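CD180 antigen (Mus musculus, PDB 3T6Q) may cooperate with MD-1 and TLR4 to mediate the innate immune response of B cells to bacterial lipopolysaccharide, and leads to NF-kappa-B activation. Local coordinates at residues Gly137-Ser142 and Gln161-His166; Asp438-Gln443 and His460-Asn465; Gly476-Leu481 and Lys500-Val505. All blocks are in the same frame, centred on the assembly; numbering follows the deposited sequence. Where two conformers were deposited one is given.

All three contacts join successive turns of the leucine-rich-repeat solenoid, and along the chain they follow one another in series. Contact 1 links repeats 5 and 6 through the loops that follow strands 133-135 and 157-159. Contact 2 links repeats 15 and 16 in the loops after strands 429-431 and 453-455, and contact 3 links repeats 17 and 18 where strands 480-482 and 504-506 begin. The centres of contacts 2 and 3 lie about 19 Å apart; contact 1 is about 60 and 53 Å from them, across the centre of the chain. Only contact 1 is touched by other protein chains: its loops both stack repeats and meet a second copy of this protein and another protein.

Contact 1: Gly137-Ser142 and Gln161-His166; sequences GSNHIS and QNNAIH
Asn163 reaches from its own turn of the solenoid into the backbone of 137-142 and carries this contact. Its CB is turned alongside the neighbouring segment, and chi2 of -71° swings OD1 toward Asn139 and Ile141. OD1 accepts from Ile141 N at 3.2 Å, the donor lying above the carbonyl plane, and from Asn139 N at 3.0 Å in a weak, bent bond. The other branch, ND2, lies 3.6 Å from Gly137 CA and donates to Leu136 O and Phe160 O, so the amide is gripped at both ends and its rotation fixed. The side chain of Asn163 crosses that of Ile141 obliquely, OD1 resting 3.5 Å from Ile141 CB. Asn139 repeats the pattern one turn earlier, with OD1 taking Thr115 N and ND2 giving to Phe112 O. Beside this ladder, Asn162 holds CG anti to its backbone N (chi1 -169°), and ND2 donates to Ser138 OG at 3.1 Å, nearly in the amide plane; an acidic side chain of another protein's chain also bonds that hydroxyl. Backbone bonds from Ser138 N to Gln161 O and from Ala164 N to Ile141 O flank the amide, and a water bridges Asn139 O and Asn162 O. The chemistry is that of the asparagine ladder of leucine-rich repeats: the amides of Asn139 and Asn163 bond main-chain groups that probably lack strand partners here, tying each repeat to the one before.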
ATOM      1  N   GLY A 137       6.802  -0.506   8.994  1.00 20.22           N
ATOM      2  CA  GLY A 137       6.529   0.834   8.342  1.00 20.51           C
ATOM      3  C   GLY A 137       5.997   0.758   6.910  1.00 20.24           C
ATOM      4  O   GLY A 137       6.229  -0.242   6.209  1.00 22.54           O
ATOM      5  N   SER A 138       5.314   1.818   6.466  1.00 18.21           N
ATOM      6  CA  SER A 138       4.949   1.995   5.032  1.00 17.74           C
ATOM      7  C   SER A 138       4.021   0.887   4.501  1.00 18.00           C
ATOM      8  O   SER A 138       4.072   0.529   3.319  1.00 18.58           O
ATOM      9  CB  SER A 138       6.188   2.122   4.140  1.00 17.39           C
ATOM     10  OG  SER A 138       7.047   3.137   4.659  1.00 18.85           O
ATOM     11  N   ASN A 139       3.112   0.454   5.364  1.00 17.36           N
ATOM     12  CA  ASN A 139       2.113  -0.558   5.057  1.00 18.17           C
ATOM     13  C   ASN A 139       0.699   0.002   5.088  1.00 19.48           C
ATOM     14  O   ASN A 139       0.543   1.225   4.949  1.00 25.25           O
ATOM     15  CB  ASN A 139       2.304  -1.760   6.004  1.00 17.65           C
ATOM     16  CG  ASN A 139       3.506  -2.593   5.607  1.00 20.06           C
ATOM     17  OD1 ASN A 139       3.707  -2.882   4.412  1.00 19.99           O
ATOM     18  ND2 ASN A 139       4.320  -2.954   6.575  1.00 17.66           N
ATOM     19  N   HIS A 140      -0.330  -0.844   5.264  1.00 19.57           N
ATOM     20  CA  HIS A 140      -1.720  -0.369   5.329  1.00 20.90           C
ATOM     21  C   HIS A 140      -2.279  -0.633   6.718  1.00 21.67           C
ATOM     22  O   HIS A 140      -3.498  -0.790   6.907  1.00 21.86           O
ATOM     23  CB  HIS A 140      -2.650  -1.109   4.318  1.00 23.28           C
ATOM     24  CG  HIS A 140      -2.305  -0.902   2.857  1.00 29.58           C
ATOM     25  ND1 HIS A 140      -2.779   0.140   2.133  1.00 30.65           N
ATOM     26  CD2 HIS A 140      -1.539  -1.677   1.976  1.00 30.86           C
ATOM     27  CE1 HIS A 140      -2.320   0.051   0.865  1.00 29.35           C
ATOM     28  NE2 HIS A 140      -1.562  -1.060   0.767  1.00 29.57           N
ATOM     29  N   ILE A 141      -1.404  -0.732   7.693  1.00 21.43           N
ATOM     30  CA  ILE A 141      -1.797  -1.181   9.047  1.00 22.83           C
ATOM     31  C   ILE A 141      -2.588  -0.054   9.708  1.00 25.01           C
ATOM     32  O   ILE A 141      -2.194   1.137   9.632  1.00 23.19           O
ATOM     33  CB  ILE A 141      -0.527  -1.529   9.874  1.00 20.86           C
ATOM     34  CG1 ILE A 141       0.138  -2.785   9.290  1.00 22.19           C
ATOM     35  CG2 ILE A 141      -0.843  -1.796  11.346  1.00 24.30           C
ATOM     36  CD1 ILE A 141       1.543  -3.085   9.827  1.00 22.67           C
ATOM     37  N   SER A 142      -3.686  -0.383  10.386  1.00 23.17           N
ATOM     38  CA  SER A 142      -4.448   0.694  11.023  1.00 23.18           C
ATOM     39  C   SER A 142      -4.643   0.483  12.515  1.00 25.51           C
ATOM     40  O   SER A 142      -5.347   1.227  13.149  1.00 24.92           O
ATOM     41  CB  SER A 142      -5.803   0.877  10.363  1.00 24.38           C
ATOM     42  OG  SER A 142      -6.503  -0.354  10.432  1.00 28.76           O
ATOM     43  N   GLN A 161       6.167   3.459  11.439  1.00 18.22           N
ATOM     44  CA  GLN A 161       6.325   4.730  10.698  1.00 20.52           C
ATOM     45  C   GLN A 161       5.535   4.698   9.370  1.00 18.98           C
ATOM     46  O   GLN A 161       5.620   3.728   8.645  1.00 20.47           O
ATOM     47  CB  GLN A 161       7.809   4.969  10.393  1.00 19.88           C
ATOM     48  CG  GLN A 161       8.016   6.191   9.491  1.00 24.58           C
ATOM     49  CD  GLN A 161       9.422   6.776   9.500  1.00 30.92           C
ATOM     50  OE1 GLN A 161       9.823   7.443   8.536  1.00 37.57           O
ATOM     51  NE2 GLN A 161      10.145   6.593  10.587  1.00 27.15           N
ATOM     52  N   ASN A 162       4.768   5.747   9.052  1.00 16.88           N
ATOM     53  CA  ASN A 162       4.099   5.792   7.738  1.00 18.01           C
ATOM     54  C   ASN A 162       3.016   4.703   7.527  1.00 18.44           C
ATOM     55  O   ASN A 162       3.066   3.936   6.568  1.00 18.81           O
ATOM     56  CB  ASN A 162       5.145   5.777   6.592  1.00 18.80           C
ATOM     57  CG  ASN A 162       4.533   6.095   5.226  1.00 23.01           C
ATOM     58  OD1 ASN A 162       3.591   6.888   5.112  1.00 23.27           O
ATOM     59  ND2 ASN A 162       5.107   5.535   4.189  1.00 23.08           N
ATOM     60  N   ASN A 163       2.013   4.653   8.418  1.00 18.95           N
ATOM     61  CA  ASN A 163       0.909   3.697   8.282  1.00 20.17           C
ATOM     62  C   ASN A 163      -0.401   4.463   8.384  1.00 20.71           C
ATOM     63  O   ASN A 163      -0.410   5.670   8.224  1.00 23.47           O
ATOM     64  CB  ASN A 163       1.038   2.549   9.315  1.00 21.40           C
ATOM     65  CG  ASN A 163       1.882   1.381   8.790  1.00 20.14           C
ATOM     66  OD1 ASN A 163       1.448   0.657   7.909  1.00 22.66           O
ATOM     67  ND2 ASN A 163       3.091   1.222   9.296  1.00 19.12           N
ATOM     68  N   ALA A 164      -1.505   3.770   8.601  1.00 22.87           N
ATOM     69  CA  ALA A 164      -2.803   4.381   8.575  1.00 21.67           C
ATOM     70  C   ALA A 164      -3.422   4.290   9.957  1.00 23.63           C
ATOM     71  O   ALA A 164      -4.621   4.043  10.099  1.00 25.05           O
ATOM     72  CB  ALA A 164      -3.682   3.659   7.554  1.00 23.57           C
ATOM     73  N   ILE A 165      -2.612   4.425  10.992  1.00 23.05           N
ATOM     74  CA  ILE A 165      -3.185   4.327  12.362  1.00 22.24           C
ATOM     75  C   ILE A 165      -3.780   5.681  12.763  1.00 23.22           C
ATOM     76  O   ILE A 165      -3.091   6.707  12.737  1.00 20.72           O
ATOM     77  CB  ILE A 165      -2.117   3.863  13.376  1.00 20.94           C
ATOM     78  CG1 ILE A 165      -1.649   2.456  13.005  1.00 22.03           C
ATOM     79  CG2 ILE A 165      -2.658   3.856  14.830  1.00 21.34           C
ATOM     80  CD1 ILE A 165      -0.224   2.185  13.357  1.00 21.33           C
ATOM     81  N   HIS A 166      -5.049   5.693  13.172  1.00 21.59           N
ATOM     82  CA  HIS A 166      -5.665   6.943  13.546  1.00 22.22           C
ATOM     83  C   HIS A 166      -6.193   6.990  14.961  1.00 22.80           C
ATOM     84  O   HIS A 166      -6.687   8.042  15.399  1.00 23.72           O
ATOM     85  CB  HIS A 166      -6.742   7.352  12.533  1.00 25.43           C
ATOM     86  CG  HIS A 166      -7.942   6.419  12.464  1.00 39.16           C
ATOM     87  ND1 HIS A 166      -7.947   5.274  11.725  1.00 50.92           N
ATOM     88  CD2 HIS A 166      -9.234   6.527  13.031  1.00 42.75           C
ATOM     89  CE1 HIS A 166      -9.162   4.671  11.834  1.00 46.96           C
ATOM     90  NE2 HIS A 166      -9.946   5.444  12.633  1.00 47.52           N
TER
HETATM   91  O   HOH W   1       1.698   3.621   4.109  1.00 29.84           O
HETATM   92  O   HOH W   2      -6.632   3.424  13.447  1.00 39.88           O

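Contact 2: Asp438-Gln443 and His460-Asn465; sequences DISSEQ and HFPKGN
Ile439 lies against the ring of Phe461, and this pair, with His460 beside it, supplies much of the surface that the two loops bury. Ile439 CB stands over one face of the phenyl ring, 3.8 Å from its centroid and offset toward the rim, in a CH-pi contact. The CG2 branch, anti to the backbone N, goes to the far end of the ring and touches Phe461 CZ at 3.4 Å. The Phe461 ring also touches Leu488 of the following repeat. His460 works through both backbone and ring. Its O receives Ile439 N at 3.2 Å in a straight bond, part of a single beta bridge that pairs Asp438 with His460, while the imidazole turns one face to Asp438 CA, with NE2 4.0 Å from that atom. Next to it the carboxylate of Asp438 is tied back into its own loop: OD2 accepts from Ser440 N at 3.0 Å, forming an Asx turn, and from Ser440 OG at 2.8 Å, both donors coming from the same face of the carboxylate. Ser440 OG and Asp438 OD2 thus sit against the ring of Pro462, OD2 lying 3.5 Å from Pro462 CD. Ile439 O is taken by the hydroxyl of Ser471. Between the two loops, one backbone bond and a buried aliphatic-on-aromatic contact join repeats 15 and 16, and the bond from Ser471 to Ile439 O adds to them, while Asp438 OD2 takes two hydrogen bonds from Ser440 that shape the turn and probably ease its negative charge.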
ATOM      1  N   ASP A 438      49.026  30.882  11.350  1.00 36.37           N
ATOM      2  CA  ASP A 438      50.431  30.686  11.000  1.00 34.08           C
ATOM      3  C   ASP A 438      51.027  29.820  12.116  1.00 25.91           C
ATOM      4  O   ASP A 438      51.218  30.256  13.256  1.00 29.90           O
ATOM      5  CB  ASP A 438      51.143  32.025  10.910  1.00 39.64           C
ATOM      6  CG  ASP A 438      52.659  31.890  10.728  1.00 40.45           C
ATOM      7  OD1 ASP A 438      53.327  32.933  10.782  1.00 54.24           O
ATOM      8  OD2 ASP A 438      53.192  30.778  10.533  1.00 36.71           O
ATOM      9  N   ILE A 439      51.316  28.587  11.770  1.00 26.51           N
ATOM     10  CA  ILE A 439      51.675  27.605  12.789  1.00 30.83           C
ATOM     11  C   ILE A 439      53.158  27.696  13.122  1.00 34.29           C
ATOM     12  O   ILE A 439      53.688  26.860  13.877  1.00 34.69           O
ATOM     13  CB  ILE A 439      51.311  26.180  12.328  1.00 31.02           C
ATOM     14  CG1 ILE A 439      49.845  26.111  11.891  1.00 36.42           C
ATOM     15  CG2 ILE A 439      51.530  25.164  13.445  1.00 35.58           C
ATOM     16  CD1 ILE A 439      48.890  26.588  12.979  1.00 29.23           C
ATOM     17  N   SER A 440      53.852  28.695  12.582  1.00 30.46           N
ATOM     18  CA  SER A 440      55.279  28.816  12.928  1.00 29.02           C
ATOM     19  C   SER A 440      55.500  29.671  14.198  1.00 35.00           C
ATOM     20  O   SER A 440      56.598  29.623  14.788  1.00 30.43           O
ATOM     21  CB  SER A 440      56.078  29.391  11.751  1.00 30.94           C
ATOM     22  OG  SER A 440      55.764  30.765  11.601  1.00 33.30           O
ATOM     23  N   SER A 441      54.477  30.454  14.612  1.00 28.91           N
ATOM     24  CA  SER A 441      54.591  31.341  15.785  1.00 30.95           C
ATOM     25  C   SER A 441      54.847  30.536  17.076  1.00 27.97           C
ATOM     26  O   SER A 441      54.054  29.670  17.426  1.00 29.79           O
ATOM     27  CB  SER A 441      53.324  32.153  15.964  1.00 29.73           C
ATOM     28  OG  SER A 441      53.430  32.885  17.188  1.00 36.01           O
ATOM     29  N   GLU A 442      55.952  30.823  17.776  1.00 27.25           N
ATOM     30  CA  GLU A 442      56.402  29.982  18.906  1.00 29.87           C
ATOM     31  C   GLU A 442      55.447  30.051  20.093  1.00 25.50           C
ATOM     32  O   GLU A 442      55.340  29.091  20.854  1.00 30.44           O
ATOM     33  CB  GLU A 442      57.794  30.407  19.408  1.00 35.70           C
ATOM     34  CG  GLU A 442      58.897  30.337  18.384  1.00 51.08           C
ATOM     35  CD  GLU A 442      60.207  30.815  18.974  1.00 64.71           C
ATOM     36  OE1 GLU A 442      60.711  30.140  19.901  1.00 57.83           O
ATOM     37  OE2 GLU A 442      60.713  31.869  18.530  1.00 66.61           O
ATOM     38  N   GLN A 443      54.762  31.188  20.230  1.00 23.76           N
ATOM     39  CA  GLN A 443      53.863  31.463  21.380  1.00 26.84           C
ATOM     40  C   GLN A 443      52.401  31.041  21.128  1.00 23.81           C
ATOM     41  O   GLN A 443      51.572  31.040  22.046  1.00 24.22           O
ATOM     42  CB  GLN A 443      53.887  32.976  21.706  1.00 29.72           C
ATOM     43  CG  GLN A 443      55.277  33.556  22.017  1.00 35.13           C
ATOM     44  CD  GLN A 443      56.037  34.113  20.794  1.00 40.54           C
ATOM     45  OE1 GLN A 443      57.053  34.785  20.961  1.00 53.98           O
ATOM     46  NE2 GLN A 443      55.567  33.828  19.575  1.00 32.17           N
ATOM     47  N   HIS A 460      48.837  26.608   7.561  1.00 33.88           N
ATOM     48  CA  HIS A 460      50.072  26.862   6.766  1.00 37.46           C
ATOM     49  C   HIS A 460      51.301  27.224   7.542  1.00 36.64           C
ATOM     50  O   HIS A 460      51.239  27.740   8.679  1.00 33.47           O
ATOM     51  CB  HIS A 460      49.829  27.945   5.719  1.00 41.14           C
ATOM     52  CG  HIS A 460      49.713  29.334   6.306  1.00 51.30           C
ATOM     53  ND1 HIS A 460      50.759  30.207   6.338  1.00 55.27           N
ATOM     54  CD2 HIS A 460      48.631  29.989   6.905  1.00 55.82           C
ATOM     55  CE1 HIS A 460      50.366  31.352   6.928  1.00 62.26           C
ATOM     56  NE2 HIS A 460      49.060  31.224   7.268  1.00 58.27           N
ATOM     57  N   PHE A 461      52.447  26.964   6.909  1.00 32.65           N
ATOM     58  CA  PHE A 461      53.723  27.376   7.440  1.00 33.03           C
ATOM     59  C   PHE A 461      54.369  28.276   6.391  1.00 34.77           C
ATOM     60  O   PHE A 461      54.154  28.066   5.187  1.00 28.18           O
ATOM     61  CB  PHE A 461      54.623  26.164   7.698  1.00 32.74           C
ATOM     62  CG  PHE A 461      54.211  25.327   8.881  1.00 33.85           C
ATOM     63  CD1 PHE A 461      54.860  25.449  10.106  1.00 37.48           C
ATOM     64  CD2 PHE A 461      53.182  24.402   8.763  1.00 34.84           C
ATOM     65  CE1 PHE A 461      54.478  24.651  11.187  1.00 33.14           C
ATOM     66  CE2 PHE A 461      52.793  23.613   9.832  1.00 32.82           C
ATOM     67  CZ  PHE A 461      53.438  23.742  11.050  1.00 32.90           C
ATOM     68  N   PRO A 462      55.172  29.257   6.838  1.00 38.54           N
ATOM     69  CA  PRO A 462      55.853  30.117   5.864  1.00 39.30           C
ATOM     70  C   PRO A 462      56.651  29.254   4.867  1.00 34.83           C
ATOM     71  O   PRO A 462      57.438  28.406   5.290  1.00 33.97           O
ATOM     72  CB  PRO A 462      56.792  30.967   6.737  1.00 38.93           C
ATOM     73  CG  PRO A 462      56.172  30.953   8.093  1.00 40.24           C
ATOM     74  CD  PRO A 462      55.522  29.607   8.233  1.00 39.76           C
ATOM     75  N   LYS A 463      56.383  29.431   3.569  1.00 29.60           N
ATOM     76  CA  LYS A 463      57.102  28.708   2.483  1.00 36.88           C
ATOM     77  C   LYS A 463      56.959  27.177   2.494  1.00 31.57           C
ATOM     78  O   LYS A 463      57.840  26.469   1.986  1.00 29.43           O
ATOM     79  CB  LYS A 463      58.593  29.058   2.509  1.00 36.75           C
ATOM     80  CG  LYS A 463      58.901  30.543   2.489  1.00 47.61           C
ATOM     81  CD  LYS A 463      58.263  31.211   1.289  1.00 50.19           C
ATOM     82  CE  LYS A 463      59.155  32.326   0.798  1.00 53.48           C
ATOM     83  NZ  LYS A 463      58.371  33.166  -0.130  1.00 56.68           N
ATOM     84  N   GLY A 464      55.872  26.673   3.098  1.00 30.53           N
ATOM     85  CA  GLY A 464      55.588  25.223   3.174  1.00 26.07           C
ATOM     86  C   GLY A 464      56.624  24.439   3.958  1.00 24.67           C
ATOM     87  O   GLY A 464      56.790  23.238   3.737  1.00 24.69           O
ATOM     88  N   ASN A 465      57.356  25.108   4.834  1.00 24.08           N
ATOM     89  CA  ASN A 465      58.364  24.430   5.633  1.00 26.49           C
ATOM     90  C   ASN A 465      58.101  24.508   7.148  1.00 31.50           C
ATOM     91  O   ASN A 465      57.927  25.602   7.690  1.00 28.20           O
ATOM     92  CB  ASN A 465      59.755  25.002   5.360  1.00 25.77           C
ATOM     93  CG  ASN A 465      60.839  24.275   6.143  1.00 31.07           C
ATOM     94  OD1 ASN A 465      60.984  23.055   6.034  1.00 30.62           O
ATOM     95  ND2 ASN A 465      61.568  25.015   6.994  1.00 34.41           N
TER

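Contact 3: Gly476-Leu481 and Lys500-Val505; sequences GRLEIL and KMMNHV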
ATOM      1  N   GLY A 476      53.808  19.236  24.947  1.00 28.72           N
ATOM      2  CA  GLY A 476      54.449  18.009  25.457  1.00 23.81           C
ATOM      3  C   GLY A 476      53.544  16.799  25.623  1.00 29.98           C
ATOM      4  O   GLY A 476      54.039  15.674  25.543  1.00 30.06           O
ATOM      5  N   ARG A 477      52.229  16.982  25.859  1.00 24.12           N
ATOM      6  CA  ARG A 477      51.344  15.796  25.981  1.00 22.94           C
ATOM      7  C   ARG A 477      50.652  15.367  24.686  1.00 22.80           C
ATOM      8  O   ARG A 477      49.786  14.464  24.664  1.00 22.37           O
ATOM      9  CB  ARG A 477      50.325  15.985  27.114  1.00 29.76           C
ATOM     10  CG  ARG A 477      50.977  16.433  28.422  1.00 44.14           C
ATOM     11  CD  ARG A 477      50.431  15.748  29.660  1.00 51.93           C
ATOM     12  NE  ARG A 477      51.471  14.853  30.169  1.00 71.37           N
ATOM     13  CZ  ARG A 477      51.303  13.905  31.083  1.00 71.23           C
ATOM     14  NH1 ARG A 477      50.111  13.683  31.622  1.00 67.37           N
ATOM     15  NH2 ARG A 477      52.342  13.165  31.449  1.00 63.23           N
ATOM     16  N   LEU A 478      51.003  16.021  23.589  1.00 21.40           N
ATOM     17  CA  LEU A 478      50.299  15.760  22.335  1.00 20.59           C
ATOM     18  C   LEU A 478      50.422  14.322  21.863  1.00 20.14           C
ATOM     19  O   LEU A 478      51.531  13.782  21.763  1.00 22.31           O
ATOM     20  CB  LEU A 478      50.799  16.719  21.244  1.00 19.53           C
ATOM     21  CG  LEU A 478      49.880  16.792  20.025  1.00 20.42           C
ATOM     22  CD1 LEU A 478      48.628  17.570  20.487  1.00 18.95           C
ATOM     23  CD2 LEU A 478      50.627  17.629  18.972  1.00 21.44           C
ATOM     24  N   GLU A 479      49.288  13.712  21.551  1.00 18.82           N
ATOM     25  CA  GLU A 479      49.246  12.360  21.020  1.00 21.00           C
ATOM     26  C   GLU A 479      48.841  12.296  19.576  1.00 21.74           C
ATOM     27  O   GLU A 479      49.378  11.473  18.824  1.00 20.07           O
ATOM     28  CB  GLU A 479      48.302  11.466  21.838  1.00 21.37           C
ATOM     29  CG  GLU A 479      48.917  11.094  23.185  1.00 22.37           C
ATOM     30  CD  GLU A 479      47.959  10.303  24.050  1.00 29.09           C
ATOM     31  OE1 GLU A 479      47.202   9.453  23.532  1.00 24.68           O
ATOM     32  OE2 GLU A 479      47.965  10.555  25.263  1.00 36.78           O
ATOM     33  N   ILE A 480      47.884  13.143  19.196  1.00 20.20           N
ATOM     34  CA  ILE A 480      47.296  13.087  17.851  1.00 18.85           C
ATOM     35  C   ILE A 480      47.523  14.459  17.205  1.00 18.57           C
ATOM     36  O   ILE A 480      47.175  15.497  17.785  1.00 19.93           O
ATOM     37  CB  ILE A 480      45.770  12.794  17.909  1.00 18.72           C
ATOM     38  CG1 ILE A 480      45.503  11.446  18.560  1.00 19.81           C
ATOM     39  CG2 ILE A 480      45.145  12.877  16.511  1.00 19.60           C
ATOM     40  CD1 ILE A 480      44.057  11.238  18.997  1.00 19.75           C
ATOM     41  N   LEU A 481      48.154  14.443  16.034  1.00 18.87           N
ATOM     42  CA  LEU A 481      48.497  15.633  15.277  1.00 19.02           C
ATOM     43  C   LEU A 481      48.062  15.407  13.835  1.00 19.19           C
ATOM     44  O   LEU A 481      48.494  14.427  13.176  1.00 16.50           O
ATOM     45  CB  LEU A 481      50.006  15.923  15.360  1.00 19.79           C
ATOM     46  CG  LEU A 481      50.602  17.095  14.558  1.00 21.51           C
ATOM     47  CD1 LEU A 481      49.895  18.416  14.958  1.00 21.92           C
ATOM     48  CD2 LEU A 481      52.123  17.158  14.823  1.00 20.65           C
ATOM     49  N   LYS A 500      57.158  14.090  22.492  1.00 29.69           N
ATOM     50  CA  LYS A 500      57.584  12.722  22.724  1.00 30.42           C
ATOM     51  C   LYS A 500      56.446  11.731  22.933  1.00 29.84           C
ATOM     52  O   LYS A 500      56.688  10.514  22.931  1.00 30.42           O
ATOM     53  CB  LYS A 500      58.656  12.677  23.850  1.00 36.83           C
ATOM     54  CG  LYS A 500      59.809  13.670  23.569  1.00 41.16           C
ATOM     55  CD  LYS A 500      61.025  13.585  24.492  1.00 50.90           C
ATOM     56  CE  LYS A 500      62.168  14.525  24.069  1.00 47.24           C
ATOM     57  NZ  LYS A 500      62.680  14.332  22.662  1.00 42.32           N
ATOM     58  N   MET A 501      55.214  12.218  23.092  0.50 24.49           N
ATOM     59  CA  MET A 501      54.087  11.302  23.317  0.50 22.75           C
ATOM     60  C   MET A 501      53.230  11.087  22.072  0.50 21.21           C
ATOM     61  O   MET A 501      52.183  10.459  22.154  0.50 21.13           O
ATOM     62  CB  MET A 501      53.188  11.799  24.458  0.50 25.07           C
ATOM     63  CG  MET A 501      53.945  12.352  25.649  0.50 28.10           C
ATOM     64  SD  MET A 501      52.856  12.430  27.080  0.50 31.85           S
ATOM     65  CE  MET A 501      53.857  13.446  28.184  0.50 35.27           C
ATOM     66  N   MET A 502      53.666  11.604  20.923  1.00 22.31           N
ATOM     67  CA  MET A 502      52.863  11.441  19.690  1.00 22.83           C
ATOM     68  C   MET A 502      52.752   9.997  19.307  1.00 22.45           C
ATOM     69  O   MET A 502      53.735   9.262  19.308  1.00 25.20           O
ATOM     70  CB  MET A 502      53.357  12.298  18.532  1.00 23.08           C
ATOM     71  CG  MET A 502      53.098  13.774  18.731  1.00 32.47           C
ATOM     72  SD  MET A 502      53.213  14.661  17.157  1.00 30.44           S
ATOM     73  CE  MET A 502      54.921  14.360  16.626  1.00 22.86           C
ATOM     74  N   ASN A 503      51.535   9.568  19.014  1.00 20.29           N
ATOM     75  CA  ASN A 503      51.325   8.208  18.519  1.00 20.92           C
ATOM     76  C   ASN A 503      50.430   8.140  17.266  1.00 18.55           C
ATOM     77  O   ASN A 503      50.184   7.066  16.763  1.00 21.25           O
ATOM     78  CB  ASN A 503      50.820   7.264  19.660  1.00 22.23           C
ATOM     79  CG  ASN A 503      49.503   7.738  20.295  1.00 27.15           C
ATOM     80  OD1 ASN A 503      49.314   7.697  21.540  1.00 30.68           O
ATOM     81  ND2 ASN A 503      48.593   8.162  19.477  1.00 20.04           N
ATOM     82  N   HIS A 504      49.949   9.288  16.773  1.00 22.14           N
ATOM     83  CA  HIS A 504      49.146   9.300  15.545  1.00 21.82           C
ATOM     84  C   HIS A 504      49.456  10.586  14.805  1.00 23.39           C
ATOM     85  O   HIS A 504      49.118  11.695  15.269  1.00 20.86           O
ATOM     86  CB  HIS A 504      47.653   9.166  15.913  1.00 25.09           C
ATOM     87  CG  HIS A 504      46.696   9.280  14.745  1.00 24.36           C
ATOM     88  ND1 HIS A 504      45.877   8.280  14.393  1.00 29.84           N
ATOM     89  CD2 HIS A 504      46.441  10.329  13.845  1.00 25.15           C
ATOM     90  CE1 HIS A 504      45.139   8.643  13.322  1.00 24.07           C
ATOM     91  NE2 HIS A 504      45.476   9.897  12.992  1.00 25.74           N
ATOM     92  N   VAL A 505      50.135  10.451  13.659  1.00 20.18           N
ATOM     93  CA  VAL A 505      50.620  11.625  12.922  1.00 18.19           C
ATOM     94  C   VAL A 505      50.114  11.504  11.521  1.00 18.26           C
ATOM     95  O   VAL A 505      50.484  10.563  10.805  1.00 20.49           O
ATOM     96  CB  VAL A 505      52.155  11.728  12.958  1.00 18.84           C
ATOM     97  CG1 VAL A 505      52.593  13.020  12.260  1.00 21.37           C
ATOM     98  CG2 VAL A 505      52.617  11.714  14.441  1.00 21.79           C
TER
HETATM   99  O   HOH W   3      53.991  14.694  22.604  1.00 25.42           O
HETATM  100  O   HOH W   4      56.652  15.294  25.043  1.00 37.60           O
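Met502 leans across the start of the neighbouring turn, its side chain passing Leu478 and ending at Leu481. CB lies 4.0 Å from Leu478 O, and CG comes closer to the same carbonyl oxygen, at 3.4 Å. With chi2 near 180° (-162°) the chain runs on extended to SD, which rests 3.6 Å from Leu481 CD2 and, more loosely, 4.3 Å from Leu478 CD2. At chi3 (-61°) the chain bends, and the terminal CE keeps beside Leu481, 4.4 Å from CD2. The sulphur thus lies against Leu481, with Leu478 farther off. Alongside, Glu479 O is gripped by two backbone donors: Asn503 N at 2.9 Å, on a lone pair in the carbonyl plane, and His504 N at 3.1 Å. The next link reverses direction, Leu481 N donating to His504 O, which sets Ile480 against His504 and Leu481 against Val505 as parallel neighbours. Toward the entering loop, a water gives hydrogens to Gly476 O and Leu478 O and accepts from Met501 N, spanning backbones that have drawn apart. Strands 480-482 and 504-506 are adjacent in the parallel array of the leucine-rich-repeat solenoid; strand 453-455 flanks the first, where Ile480 meets His453, and strand 527-529 the second, where His504 meets Tyr527. Inside the coil, Met502 also touches the loop residues Phe496 and Leu523.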